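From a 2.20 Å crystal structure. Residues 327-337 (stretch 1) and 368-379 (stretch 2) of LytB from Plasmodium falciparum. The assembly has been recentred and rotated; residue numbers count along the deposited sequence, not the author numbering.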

# COMPACT_ATOMS: atom_id res chain seq x y z
N MET A 327 -13.41 14.96 9.22
CA MET A 327 -14.18 16.12 8.76
C MET A 327 -15.67 15.81 8.66
O MET A 327 -16.52 16.63 9.02
CB MET A 327 -13.68 16.58 7.40
CG MET A 327 -14.51 17.70 6.78
SD MET A 327 -13.84 18.17 5.17
CE MET A 327 -13.71 16.64 4.30
N LYS A 328 -15.98 14.62 8.15
CA LYS A 328 -17.38 14.24 7.98
C LYS A 328 -18.00 13.81 9.29
O LYS A 328 -19.20 13.98 9.51
CB LYS A 328 -17.51 13.13 6.93
CG LYS A 328 -17.23 13.65 5.53
CD LYS A 328 -18.24 14.74 5.18
CE LYS A 328 -17.90 15.40 3.87
NZ LYS A 328 -19.00 16.31 3.47
N ALA A 329 -17.19 13.27 10.19
CA ALA A 329 -17.72 12.88 11.49
C ALA A 329 -18.12 14.13 12.25
O ALA A 329 -19.12 14.14 12.95
CB ALA A 329 -16.70 12.10 12.28
N LYS A 330 -17.34 15.20 12.10
CA LYS A 330 -17.67 16.44 12.77
C LYS A 330 -18.92 17.07 12.17
O LYS A 330 -19.53 17.93 12.78
CB LYS A 330 -16.50 17.43 12.72
CG LYS A 330 -16.72 18.69 13.55
CD LYS A 330 -15.61 19.72 13.33
CE LYS A 330 -14.26 19.22 13.86
NZ LYS A 330 -14.28 18.97 15.34
N GLU A 331 -19.31 16.61 10.98
CA GLU A 331 -20.54 17.08 10.35
C GLU A 331 -21.71 16.14 10.67
O GLU A 331 -22.81 16.27 10.12
CB GLU A 331 -20.33 17.23 8.84
CG GLU A 331 -19.41 18.39 8.45
CD GLU A 331 -18.93 18.33 7.01
OE1 GLU A 331 -19.43 17.47 6.25
OE2 GLU A 331 -18.05 19.12 6.63
N ASN A 332 -21.46 15.22 11.60
CA ASN A 332 -22.45 14.24 12.05
C ASN A 332 -22.87 13.21 10.98
O ASN A 332 -24.04 12.82 10.91
CB ASN A 332 -23.69 14.92 12.62
CG ASN A 332 -24.48 14.01 13.53
OD1 ASN A 332 -23.90 13.27 14.33
ND2 ASN A 332 -25.82 14.04 13.41
N TYR A 333 -21.92 12.81 10.14
CA TYR A 333 -22.11 11.67 9.27
C TYR A 333 -21.67 10.43 10.02
O TYR A 333 -20.76 10.49 10.84
CB TYR A 333 -21.21 11.77 8.04
CG TYR A 333 -21.68 12.68 6.93
CD1 TYR A 333 -21.68 14.06 7.08
CD2 TYR A 333 -22.05 12.16 5.70
CE1 TYR A 333 -22.07 14.89 6.05
CE2 TYR A 333 -22.44 12.97 4.67
CZ TYR A 333 -22.44 14.34 4.84
OH TYR A 333 -22.85 15.16 3.79
N ASP A 334 -22.28 9.30 9.73
CA ASP A 334 -21.68 8.05 10.14
C ASP A 334 -20.84 7.63 8.96
O ASP A 334 -21.15 7.97 7.83
CB ASP A 334 -22.72 7.00 10.48
CG ASP A 334 -22.95 6.88 11.98
OD1 ASP A 334 -23.01 7.92 12.65
OD2 ASP A 334 -23.05 5.73 12.48
N ILE A 335 -19.76 6.91 9.22
CA ILE A 335 -18.80 6.62 8.18
C ILE A 335 -18.68 5.13 7.92
O ILE A 335 -18.49 4.36 8.86
CB ILE A 335 -17.42 7.17 8.55
CG1 ILE A 335 -17.35 8.66 8.19
CG2 ILE A 335 -16.34 6.44 7.78
CD1 ILE A 335 -17.26 9.54 9.37
N ILE A 336 -18.79 4.74 6.66
CA ILE A 336 -18.59 3.35 6.28
C ILE A 336 -17.20 3.20 5.69
O ILE A 336 -16.87 3.86 4.72
CB ILE A 336 -19.62 2.85 5.26
CG1 ILE A 336 -20.92 2.44 5.95
CG2 ILE A 336 -19.12 1.58 4.61
CD1 ILE A 336 -21.68 3.54 6.55
N LEU A 337 -16.40 2.33 6.28
CA LEU A 337 -15.02 2.14 5.86
C LEU A 337 -14.88 0.78 5.20
O LEU A 337 -14.92 -0.23 5.88
CB LEU A 337 -14.11 2.20 7.08
CG LEU A 337 -12.63 1.85 6.88
CD1 LEU A 337 -12.06 2.53 5.66
CD2 LEU A 337 -11.84 2.23 8.11
N LYS A 368 -25.89 -6.15 7.00
CA LYS A 368 -26.07 -5.97 8.43
C LYS A 368 -26.21 -4.50 8.85
O LYS A 368 -26.65 -4.22 9.96
CB LYS A 368 -24.91 -6.62 9.20
CG LYS A 368 -24.92 -8.12 9.13
CD LYS A 368 -23.69 -8.72 9.80
CE LYS A 368 -23.67 -10.25 9.64
NZ LYS A 368 -22.46 -10.89 10.26
N LEU A 369 -25.88 -3.57 7.98
CA LEU A 369 -25.93 -2.16 8.36
C LEU A 369 -27.37 -1.66 8.51
O LEU A 369 -28.21 -1.90 7.65
CB LEU A 369 -25.22 -1.29 7.33
CG LEU A 369 -23.71 -1.45 7.23
CD1 LEU A 369 -23.19 -0.56 6.12
CD2 LEU A 369 -23.05 -1.11 8.56
N ASN A 370 -27.64 -0.95 9.60
CA ASN A 370 -28.93 -0.30 9.78
C ASN A 370 -28.77 1.11 10.30
O ASN A 370 -28.00 1.34 11.24
CB ASN A 370 -29.81 -1.10 10.73
CG ASN A 370 -30.47 -2.27 10.04
OD1 ASN A 370 -31.50 -2.11 9.39
ND2 ASN A 370 -29.87 -3.46 10.18
N PHE A 371 -29.49 2.03 9.69
CA PHE A 371 -29.45 3.44 10.08
C PHE A 371 -30.82 4.06 9.91
O PHE A 371 -31.56 3.69 9.00
CB PHE A 371 -28.47 4.22 9.22
CG PHE A 371 -27.05 3.73 9.30
CD1 PHE A 371 -26.25 4.07 10.37
CD2 PHE A 371 -26.52 2.94 8.29
CE1 PHE A 371 -24.94 3.62 10.44
CE2 PHE A 371 -25.22 2.49 8.36
CZ PHE A 371 -24.42 2.83 9.44
N PRO A 372 -31.15 5.03 10.77
CA PRO A 372 -32.33 5.87 10.54
C PRO A 372 -32.29 6.45 9.13
O PRO A 372 -31.22 6.57 8.53
CB PRO A 372 -32.17 6.98 11.58
CG PRO A 372 -31.38 6.36 12.68
CD PRO A 372 -30.44 5.40 12.01
N LEU A 373 -33.46 6.82 8.62
CA LEU A 373 -33.58 7.21 7.22
C LEU A 373 -33.02 8.61 6.96
O LEU A 373 -32.66 8.94 5.83
CB LEU A 373 -35.05 7.16 6.81
CG LEU A 373 -35.27 7.22 5.30
CD1 LEU A 373 -34.71 5.97 4.63
CD2 LEU A 373 -36.75 7.41 5.00
N ASN A 374 -32.94 9.42 8.01
CA ASN A 374 -32.47 10.79 7.90
C ASN A 374 -30.95 10.88 8.07
O ASN A 374 -30.37 11.97 7.98
CB ASN A 374 -33.16 11.67 8.94
CG ASN A 374 -32.82 11.28 10.37
OD1 ASN A 374 -32.32 10.18 10.62
ND2 ASN A 374 -33.10 12.17 11.32
N LYS A 375 -30.32 9.73 8.30
CA LYS A 375 -28.92 9.71 8.71
C LYS A 375 -27.98 9.85 7.53
O LYS A 375 -28.01 9.05 6.60
CB LYS A 375 -28.60 8.43 9.49
CG LYS A 375 -27.11 8.21 9.75
CD LYS A 375 -26.45 9.44 10.37
CE LYS A 375 -26.60 9.49 11.87
NZ LYS A 375 -25.53 10.35 12.46
N LYS A 376 -27.13 10.87 7.58
CA LYS A 376 -26.18 11.10 6.52
C LYS A 376 -25.01 10.11 6.61
O LYS A 376 -24.45 9.87 7.68
CB LYS A 376 -25.68 12.53 6.60
CG LYS A 376 -26.80 13.56 6.57
CD LYS A 376 -26.44 14.72 5.66
CE LYS A 376 -26.53 14.33 4.18
NZ LYS A 376 -25.90 15.35 3.28
N LEU A 377 -24.66 9.53 5.47
CA LEU A 377 -23.61 8.52 5.43
C LEU A 377 -22.55 8.91 4.43
O LEU A 377 -22.84 9.48 3.39
CB LEU A 377 -24.18 7.16 5.04
CG LEU A 377 -25.26 6.62 5.99
CD1 LEU A 377 -25.80 5.30 5.45
CD2 LEU A 377 -24.72 6.46 7.41
N PHE A 378 -21.32 8.56 4.76
CA PHE A 378 -20.17 8.86 3.93
C PHE A 378 -19.32 7.61 3.94
O PHE A 378 -19.08 7.02 5.00
CB PHE A 378 -19.39 10.01 4.55
CG PHE A 378 -18.38 10.65 3.63
CD1 PHE A 378 -18.76 11.64 2.72
CD2 PHE A 378 -17.03 10.29 3.69
CE1 PHE A 378 -17.83 12.24 1.89
CE2 PHE A 378 -16.09 10.90 2.85
CZ PHE A 378 -16.49 11.87 1.95
N TYR A 379 -18.87 7.17 2.77
CA TYR A 379 -18.01 6.02 2.73
C TYR A 379 -16.62 6.38 2.25
O TYR A 379 -16.41 7.35 1.54
CB TYR A 379 -18.61 4.88 1.90
CG TYR A 379 -18.44 4.96 0.39
CD1 TYR A 379 -17.26 4.54 -0.22
CD2 TYR A 379 -19.47 5.43 -0.43
CE1 TYR A 379 -17.11 4.60 -1.60
CE2 TYR A 379 -19.32 5.49 -1.80
CZ TYR A 379 -18.13 5.07 -2.38
OH TYR A 379 -17.96 5.13 -3.75
O HOH W 1 -27.05 12.76 9.84

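What holds the two backbones together? They run side by side as parallel strands, with Asp334, Ile335 and Ile336 registered against Leu377, Phe378 and Tyr379. Three hydrogen bonds stitch them: Asp334 N to Lys376 O at 3.0 Å, Phe378 N to Asp334 O at 3.1 Å, and Ile336 N to Phe378 O at 2.8 Å. Asp334 and Phe378 each use both their amide nitrogen and their carbonyl oxygen, so the bonds alternate between the strands as a parallel ladder requires. CA-H...O contacts supplement the ladder, the shortest running from Ile335 CA to Phe378 O, a carbonyl already used in it, and from Tyr379 CA to Ile336 O, both 3.2 Å.

Which charged and polar side chains reinforce the ladder? Lys375 reaches across so that its ammonium group serves two acceptors: NZ lies 3.5 Å from Asp334 OD1 in a salt bridge and gives a weak hydrogen bond to Asn332 O at 3.3 Å. The next residue uses its own amine differently, for Lys376 NZ donates to Tyr333 OH at 3.1 Å. A water extends the polar link just before the paired strand residues, donating to Asn332 O at 3.2 Å and accepting from Lys376 N at 2.9 Å.

How do lysines also serve as packing groups? Their aliphatic carbons lie against aromatic faces. Lys376 CB sits over the Tyr333 ring, 3.8 Å from the centroid of its six ring carbons, so the same side chain covers the ring and bonds its hydroxyl. Lys328 CG sits almost squarely over Phe378, 3.6 Å from the centroid of that ring's six carbons and 8° off the normal. The far end of Lys328 is held within its own stretch by a salt bridge from NZ to Glu331 OE1 at 3.0 Å.

What fills the space on the two sides of the sheet? Ile335 and Phe378 share one face, where Phe378 also packs against Tyr333, with Tyr333 CD2 3.6 Å from Phe378 CB. On the other face, which carries Asp334, Ile336, Leu377 and Tyr379, Ile336 is the apolar centre: its CG1 lies 3.8 Å from Leu369 CD1 and its CD1 4.0 Å from Phe371 CZ. Leu377 and Tyr379 add further contacts to it. Phe371 meets both characters of this face, since its ring edge also approaches the carboxylate, with CE1 3.5 Å from Asp334 OD2. Together the stretches bury 715 Å², counting both sides.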